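Local coordinates for protein metagenomic carboxyl esterase MGS0156 (Uncultured organism, PDB 5D8M) that probably hydrolyses carboxylic esters, acting as an esterase whose fold is consistent with the alpha/beta-hydrolase family, at residues Ile40-Met45 and Arg56-Asp61; Gly293-Asp298 and Asn320-Pro325; Met304-Lys309 and Ser315-Asn320. One frame throughout, in Å; residues are numbered along the deposited sequence. Where two conformers were deposited one is given.

In the fold
From the N terminus, interaction 1 comes first: it closes a short loop by folding R56-D61 back on helix 34-48, with its centre about 20 Å from the centre of the chain. Interaction 2 closes later and in series, joining the loop after strand 290-293 to the residues that lead into helix 324-338. Interaction 3 falls within that second span, bringing M304-K309 to the exit of helix 312-316, and it shares N320 with interaction 2. Interaction 1 thus ties helix 34-48 to its own following loop, while interactions 2 and 3 tie the chain after strand 290-293 to the approach to helix 324-338. N296 links the two groups, its ND2 lying 2.9 Å from D61 O.

Interaction 1: Ile40-Met45 and Arg56-Asp61; sequences IMTAIM and RSSDGD
M45 reaches R56 because its CG lies anti to its own carbonyl carbon (chi1 -62°), chi2 keeps the chain extended, and a bend at chi3 (76°) swings the terminal methyl onto the loop. This residue is built as selenomethionine. Its CE abuts R56, in close van der Waals contact 3.3 Å from R56 O, with R56 CG behind at 4.3 Å from the same methyl. The selenium faces S58 more loosely.

One helical turn back, T42 meets S58. CG2 of the threonine is anti to the backbone N, which places it 3.7 Å from S58 OG. The hydroxyl OG1 sits beside the backbone N instead, where it is hydrogen-bonded to R38 O within helix 34-48. Two waters bridge T42 and S58. One lies between T42 O, at 2.6 Å, and S58 OG; the other donates to T42 OG1 and to S58 O, the latter at 2.8 Å. Within the loop, S57 OG accepts from D59 N at 3.2 Å, an ST turn that has S58 at its middle. The guanidinium of R56 is engaged elsewhere, NH1 bonding to G62 O and N296 O.

About 180 Å² is buried in total, where the loop after helix 34-48 doubles back against it. With no direct hydrogen bond across the segments, the chemistry implies a join made of van der Waals contact between the M45 methyl and the R56 backbone, together with water-mediated polar bridging between T42 and S58.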
# COMPACT_ATOMS: atom_id res chain seq x y z
N ILE A 40 -7.58 -12.89 -12.39
CA ILE A 40 -8.31 -11.66 -12.68
C ILE A 40 -7.41 -10.64 -13.37
O ILE A 40 -7.78 -10.08 -14.42
CB ILE A 40 -8.89 -11.06 -11.39
CG1 ILE A 40 -10.07 -11.92 -10.93
CG2 ILE A 40 -9.31 -9.61 -11.60
CD1 ILE A 40 -10.63 -11.51 -9.56
N MSE A 41 -6.22 -10.40 -12.82
CA MSE A 41 -5.36 -9.36 -13.38
C MSE A 41 -4.89 -9.75 -14.78
O MSE A 41 -4.87 -8.93 -15.71
CB MSE A 41 -4.17 -9.08 -12.46
CG MSE A 41 -3.38 -7.83 -12.85
SE MSE A 41 -2.06 -7.33 -11.50
CE MSE A 41 -1.16 -5.92 -12.55
N THR A 42 -4.58 -11.02 -14.95
CA THR A 42 -4.14 -11.54 -16.23
C THR A 42 -5.21 -11.41 -17.34
O THR A 42 -4.90 -11.01 -18.47
CB THR A 42 -3.70 -13.02 -16.08
OG1 THR A 42 -2.57 -13.08 -15.19
CG2 THR A 42 -3.33 -13.63 -17.42
N ALA A 43 -6.46 -11.73 -17.01
CA ALA A 43 -7.59 -11.59 -17.93
C ALA A 43 -7.87 -10.13 -18.28
O ALA A 43 -8.17 -9.82 -19.44
CB ALA A 43 -8.86 -12.23 -17.33
N ILE A 44 -7.74 -9.25 -17.28
CA ILE A 44 -7.93 -7.81 -17.50
C ILE A 44 -6.96 -7.31 -18.56
O ILE A 44 -7.35 -6.60 -19.49
CB ILE A 44 -7.74 -7.02 -16.17
CG1 ILE A 44 -9.00 -7.17 -15.31
CG2 ILE A 44 -7.47 -5.53 -16.44
CD1 ILE A 44 -8.90 -6.51 -13.95
N MSE A 45 -5.70 -7.71 -18.45
CA MSE A 45 -4.69 -7.24 -19.37
C MSE A 45 -4.84 -7.89 -20.73
O MSE A 45 -4.54 -7.27 -21.74
CB MSE A 45 -3.31 -7.48 -18.80
CG MSE A 45 -3.12 -6.71 -17.50
SE MSE A 45 -1.45 -7.05 -16.60
CE MSE A 45 -0.28 -5.99 -17.75
N ARG A 56 2.57 -4.48 -19.78
CA ARG A 56 3.73 -5.37 -19.93
C ARG A 56 3.20 -6.79 -20.03
O ARG A 56 2.01 -7.03 -19.84
CB ARG A 56 4.69 -5.23 -18.74
CG ARG A 56 4.02 -5.57 -17.40
CD ARG A 56 5.05 -5.81 -16.26
NE ARG A 56 5.73 -4.59 -15.86
CZ ARG A 56 6.50 -4.47 -14.78
NH1 ARG A 56 6.71 -5.51 -13.96
NH2 ARG A 56 7.07 -3.30 -14.53
N SER A 57 4.08 -7.75 -20.31
CA SER A 57 3.63 -9.13 -20.37
C SER A 57 3.25 -9.60 -18.98
O SER A 57 3.92 -9.26 -18.00
CB SER A 57 4.71 -10.05 -20.93
OG SER A 57 4.26 -11.40 -20.89
N SER A 58 2.17 -10.38 -18.89
CA SER A 58 1.74 -10.96 -17.61
C SER A 58 2.36 -12.35 -17.34
O SER A 58 2.19 -12.91 -16.25
CB SER A 58 0.21 -11.06 -17.56
OG SER A 58 -0.25 -11.93 -18.57
N ASP A 59 3.06 -12.89 -18.34
CA ASP A 59 3.66 -14.22 -18.23
C ASP A 59 4.72 -14.32 -17.14
O ASP A 59 5.45 -13.36 -16.88
CB ASP A 59 4.30 -14.62 -19.57
CG ASP A 59 3.29 -14.75 -20.68
OD1 ASP A 59 2.08 -14.69 -20.40
OD2 ASP A 59 3.71 -14.93 -21.84
N GLY A 60 4.80 -15.49 -16.51
CA GLY A 60 5.80 -15.75 -15.49
C GLY A 60 5.66 -14.83 -14.28
O GLY A 60 4.60 -14.75 -13.66
N ASP A 61 6.73 -14.13 -13.96
CA ASP A 61 6.78 -13.23 -12.83
C ASP A 61 6.58 -11.78 -13.28
O ASP A 61 6.68 -10.87 -12.46
CB ASP A 61 8.11 -13.37 -12.08
CG ASP A 61 8.35 -14.77 -11.56
OD1 ASP A 61 7.47 -15.30 -10.83
OD2 ASP A 61 9.41 -15.34 -11.90
O HOH W 1 -2.65 -10.95 -19.77
O HOH W 2 0.22 -14.24 -14.72

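Interaction 2: Gly293-Asp298 and Asn320-Pro325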
# COMPACT_ATOMS: atom_id res chain seq x y z
N GLY A 293 -1.10 -11.19 -3.35
CA GLY A 293 0.11 -11.50 -4.08
C GLY A 293 1.22 -10.49 -3.98
O GLY A 293 1.27 -9.64 -3.07
N TYR A 294 2.14 -10.61 -4.92
CA TYR A 294 3.40 -9.88 -4.86
C TYR A 294 3.71 -9.19 -6.19
O TYR A 294 4.35 -9.78 -7.05
CB TYR A 294 4.55 -10.83 -4.48
CG TYR A 294 4.36 -11.55 -3.15
CD1 TYR A 294 3.63 -12.74 -3.07
CD2 TYR A 294 4.90 -11.04 -1.96
CE1 TYR A 294 3.44 -13.40 -1.88
CE2 TYR A 294 4.72 -11.72 -0.73
CZ TYR A 294 3.99 -12.89 -0.71
OH TYR A 294 3.79 -13.57 0.45
N PRO A 295 3.24 -7.94 -6.36
CA PRO A 295 3.57 -7.17 -7.56
C PRO A 295 5.06 -7.08 -7.78
O PRO A 295 5.79 -6.79 -6.84
CB PRO A 295 3.01 -5.79 -7.26
CG PRO A 295 1.88 -6.05 -6.28
CD PRO A 295 2.40 -7.18 -5.42
N ASN A 296 5.50 -7.34 -9.00
CA ASN A 296 6.89 -7.24 -9.40
C ASN A 296 7.24 -5.78 -9.70
O ASN A 296 7.23 -5.34 -10.84
CB ASN A 296 7.16 -8.13 -10.63
CG ASN A 296 8.64 -8.31 -10.90
OD1 ASN A 296 9.49 -7.60 -10.32
ND2 ASN A 296 8.96 -9.24 -11.81
N ALA A 297 7.56 -5.03 -8.65
CA ALA A 297 7.62 -3.59 -8.73
C ALA A 297 8.28 -3.10 -7.45
O ALA A 297 8.13 -3.76 -6.40
CB ALA A 297 6.18 -2.99 -8.88
N ASP A 298 8.93 -1.94 -7.48
CA ASP A 298 9.50 -1.41 -6.25
C ASP A 298 8.42 -0.57 -5.55
O ASP A 298 7.30 -0.46 -6.04
CB ASP A 298 10.82 -0.62 -6.50
CG ASP A 298 10.62 0.67 -7.33
OD1 ASP A 298 9.56 1.33 -7.24
OD2 ASP A 298 11.58 1.08 -8.04
N ASN A 320 10.00 3.25 -12.61
CA ASN A 320 8.65 3.58 -12.15
C ASN A 320 7.55 2.93 -12.98
O ASN A 320 6.36 3.03 -12.65
CB ASN A 320 8.47 5.11 -12.16
CG ASN A 320 7.21 5.56 -11.43
OD1 ASN A 320 6.32 6.16 -12.03
ND2 ASN A 320 7.14 5.28 -10.16
N SER A 321 7.94 2.26 -14.06
CA SER A 321 6.97 1.62 -14.95
C SER A 321 6.39 0.35 -14.32
O SER A 321 7.13 -0.55 -13.93
CB SER A 321 7.61 1.29 -16.29
OG SER A 321 7.99 2.47 -16.96
N TYR A 322 5.06 0.31 -14.23
CA TYR A 322 4.34 -0.87 -13.75
C TYR A 322 2.88 -0.70 -14.21
O TYR A 322 2.40 0.42 -14.30
CB TYR A 322 4.41 -1.02 -12.22
CG TYR A 322 3.76 -2.31 -11.77
CD1 TYR A 322 4.44 -3.53 -11.87
CD2 TYR A 322 2.45 -2.32 -11.30
CE1 TYR A 322 3.84 -4.71 -11.49
CE2 TYR A 322 1.84 -3.50 -10.93
CZ TYR A 322 2.53 -4.69 -11.02
OH TYR A 322 1.90 -5.84 -10.67
N PRO A 323 2.17 -1.81 -14.49
CA PRO A 323 0.76 -1.64 -14.90
C PRO A 323 -0.19 -1.34 -13.74
O PRO A 323 -1.05 -2.17 -13.40
CB PRO A 323 0.42 -3.00 -15.55
CG PRO A 323 1.36 -3.98 -14.91
CD PRO A 323 2.65 -3.19 -14.73
N ARG A 324 -0.04 -0.16 -13.15
CA ARG A 324 -0.94 0.29 -12.06
C ARG A 324 -2.45 0.26 -12.42
O ARG A 324 -3.25 -0.17 -11.58
CB ARG A 324 -0.52 1.71 -11.59
CG ARG A 324 0.88 1.73 -10.88
CD ARG A 324 1.32 3.16 -10.53
NE ARG A 324 1.63 3.94 -11.74
CZ ARG A 324 2.83 3.95 -12.31
NH1 ARG A 324 3.04 4.68 -13.39
NH2 ARG A 324 3.82 3.23 -11.79
N PRO A 325 -2.85 0.69 -13.65
CA PRO A 325 -4.29 0.61 -13.95
C PRO A 325 -4.83 -0.80 -13.87
O PRO A 325 -5.90 -1.01 -13.28
CB PRO A 325 -4.39 1.13 -15.38
CG PRO A 325 -3.17 2.04 -15.53
CD PRO A 325 -2.10 1.31 -14.77
O HOH W 3 9.40 3.69 -9.02
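Y322 lays its ring along P295, N296 and A297, a loop that follows strand 290-293 of a parallel sheet consistent with an alpha/beta-hydrolase fold and that is bent by an inverse gamma turn centred on N296. With CG anti to the backbone N (chi1 -175°), the ring is turned toward this loop. Contact runs in order from root to tip. A297 CB lies 3.5 Å from Y322 CD1, N296 O approaches the same side of the ring near CD1 and CE1, and P295 CB sits 3.6 Å from Y322 OH. These approaches are oblique to the ring. The following proline packs on the other side of the plane from A297 CB, with P323 CD 3.2 Å above the ring and toward its rim. The hydroxyl is hydrogen-bonded to I63 O, so the far end of the phenol is fixed as well as its root.

A second link is polar and indirect. D298 OD1 accepts from a water that in turn accepts from N320 ND2, so the water spans from carboxylate to amide. The same OD1 also takes the backbone N of A301, and OD2 is bonded to S258 N.

Beyond the tyrosine, P323 is the centre of another inverse gamma turn and occupies the N-cap position of helix 324-338. R324 folds back over this bend through turns at chi3 (-69°) and chi4: Y322 O stands 4.0 Å over the centre of one guanidinium face, NH1 forms a salt bridge with D109, and NH2 also serves A301 O. In its own plane, R324 NH2 donates to N320 O at 2.7 Å, with an N-H...O angle of 167°.

Interaction 3: Met304-Lys309 and Ser315-Asn320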
# COMPACT_ATOMS: atom_id res chain seq x y z
N MSE A 304 2.59 4.87 -7.27
CA MSE A 304 2.81 6.31 -7.42
C MSE A 304 3.47 6.60 -8.76
O MSE A 304 4.68 6.37 -8.90
CB MSE A 304 3.70 6.86 -6.29
CG MSE A 304 3.03 6.88 -4.92
SE MSE A 304 1.93 8.47 -4.70
CE MSE A 304 3.30 9.83 -4.46
N PRO A 305 2.70 7.12 -9.73
CA PRO A 305 3.26 7.47 -11.03
C PRO A 305 4.08 8.77 -10.98
O PRO A 305 3.62 9.77 -10.43
CB PRO A 305 2.01 7.66 -11.91
CG PRO A 305 0.93 8.11 -10.94
CD PRO A 305 1.24 7.37 -9.66
N PHE A 306 5.28 8.73 -11.55
CA PHE A 306 6.09 9.92 -11.76
C PHE A 306 6.37 10.02 -13.26
O PHE A 306 6.97 9.12 -13.83
CB PHE A 306 7.43 9.84 -10.99
CG PHE A 306 7.30 9.95 -9.50
CD1 PHE A 306 6.97 8.85 -8.74
CD2 PHE A 306 7.55 11.16 -8.86
CE1 PHE A 306 6.85 8.96 -7.36
CE2 PHE A 306 7.45 11.27 -7.48
CZ PHE A 306 7.08 10.17 -6.74
N SER A 307 5.96 11.11 -13.90
CA SER A 307 6.20 11.21 -15.34
C SER A 307 6.67 12.58 -15.83
O SER A 307 7.03 12.73 -17.01
CB SER A 307 4.94 10.79 -16.10
OG SER A 307 3.77 11.15 -15.37
N LYS A 308 6.67 13.57 -14.95
CA LYS A 308 7.08 14.93 -15.29
C LYS A 308 8.53 14.99 -15.77
O LYS A 308 9.46 14.67 -15.03
CB LYS A 308 6.89 15.87 -14.09
N LYS A 309 8.71 15.39 -17.02
CA LYS A 309 10.04 15.45 -17.59
C LYS A 309 10.27 16.84 -18.18
O LYS A 309 9.39 17.38 -18.85
CB LYS A 309 10.23 14.36 -18.65
N SER A 315 13.88 11.54 -12.71
CA SER A 315 15.00 10.80 -13.25
C SER A 315 15.56 9.76 -12.28
O SER A 315 15.96 8.69 -12.71
CB SER A 315 16.10 11.76 -13.67
OG SER A 315 15.68 12.52 -14.79
N VAL A 316 15.60 10.07 -10.98
CA VAL A 316 16.20 9.14 -10.02
C VAL A 316 15.20 8.05 -9.62
O VAL A 316 15.60 6.98 -9.17
CB VAL A 316 16.72 9.88 -8.78
CG1 VAL A 316 17.75 10.92 -9.21
CG2 VAL A 316 15.59 10.53 -7.98
N ILE A 317 13.91 8.30 -9.84
CA ILE A 317 12.89 7.27 -9.70
C ILE A 317 12.85 6.52 -11.03
O ILE A 317 11.89 6.59 -11.79
CB ILE A 317 11.55 7.91 -9.30
CG1 ILE A 317 11.76 8.72 -8.02
CG2 ILE A 317 10.43 6.85 -9.11
CD1 ILE A 317 10.57 9.55 -7.59
N SER A 318 13.95 5.81 -11.29
CA SER A 318 14.30 5.32 -12.62
C SER A 318 13.59 4.03 -13.06
O SER A 318 13.73 3.63 -14.20
CB SER A 318 15.80 5.09 -12.69
OG SER A 318 16.16 4.09 -11.75
N LYS A 319 12.85 3.38 -12.17
CA LYS A 319 12.16 2.14 -12.55
C LYS A 319 10.68 2.20 -12.16
O LYS A 319 10.17 1.31 -11.49
CB LYS A 319 12.85 0.93 -11.90
CG LYS A 319 14.31 0.70 -12.38
CD LYS A 319 14.32 0.34 -13.88
CE LYS A 319 15.75 0.15 -14.38
NZ LYS A 319 15.77 -0.27 -15.82
N ASN A 320 10.00 3.25 -12.61
CA ASN A 320 8.65 3.58 -12.15
C ASN A 320 7.55 2.93 -12.98
O ASN A 320 6.36 3.03 -12.65
CB ASN A 320 8.47 5.11 -12.16
CG ASN A 320 7.21 5.56 -11.43
OD1 ASN A 320 6.32 6.16 -12.03
ND2 ASN A 320 7.14 5.28 -10.16
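N320 and the M304-F306 backbone are joined by a pair of hydrogen bonds, both made by one side-chain amide, which reaches across because CG is anti to the N320 backbone N (chi1 -168°). ND2 of N320 donates to M304 O at 3.0 Å, nearly straight and with the acceptor close to the amide plane. In return F306 N donates to N320 OD1 at 2.8 Å, but this donor stands 42° out of the carbonyl plane of the asparagine. The amide thus reads a carbonyl and an N-H two residues apart, and two bonds together fix its rotation. OD1 also comes within 3.5 Å of P305 CA.

The loop that receives these bonds leads into helix 312-316, and the chain turns back as it leaves that helix: I317, the first residue past helical geometry, is the centre of an inverse gamma turn. After this turn the chain brings N320 beside F306 as well.

Apolar contact is centred on a CH-pi interaction. I317 extends through chi2, setting CD1 3.5 Å from the centroid of the F306 ring and only 6° off its normal, squarely over one face. Its other branch, CG2, touches the rim at F306 CD1. N320 approaches the same ring differently, from the edge, with ND2 3.8 Å from F306 CD1 and the amide turned steeply against the ring. Just outside, S104 packs on F306 and its OG is hydrogen-bonded to P305 O.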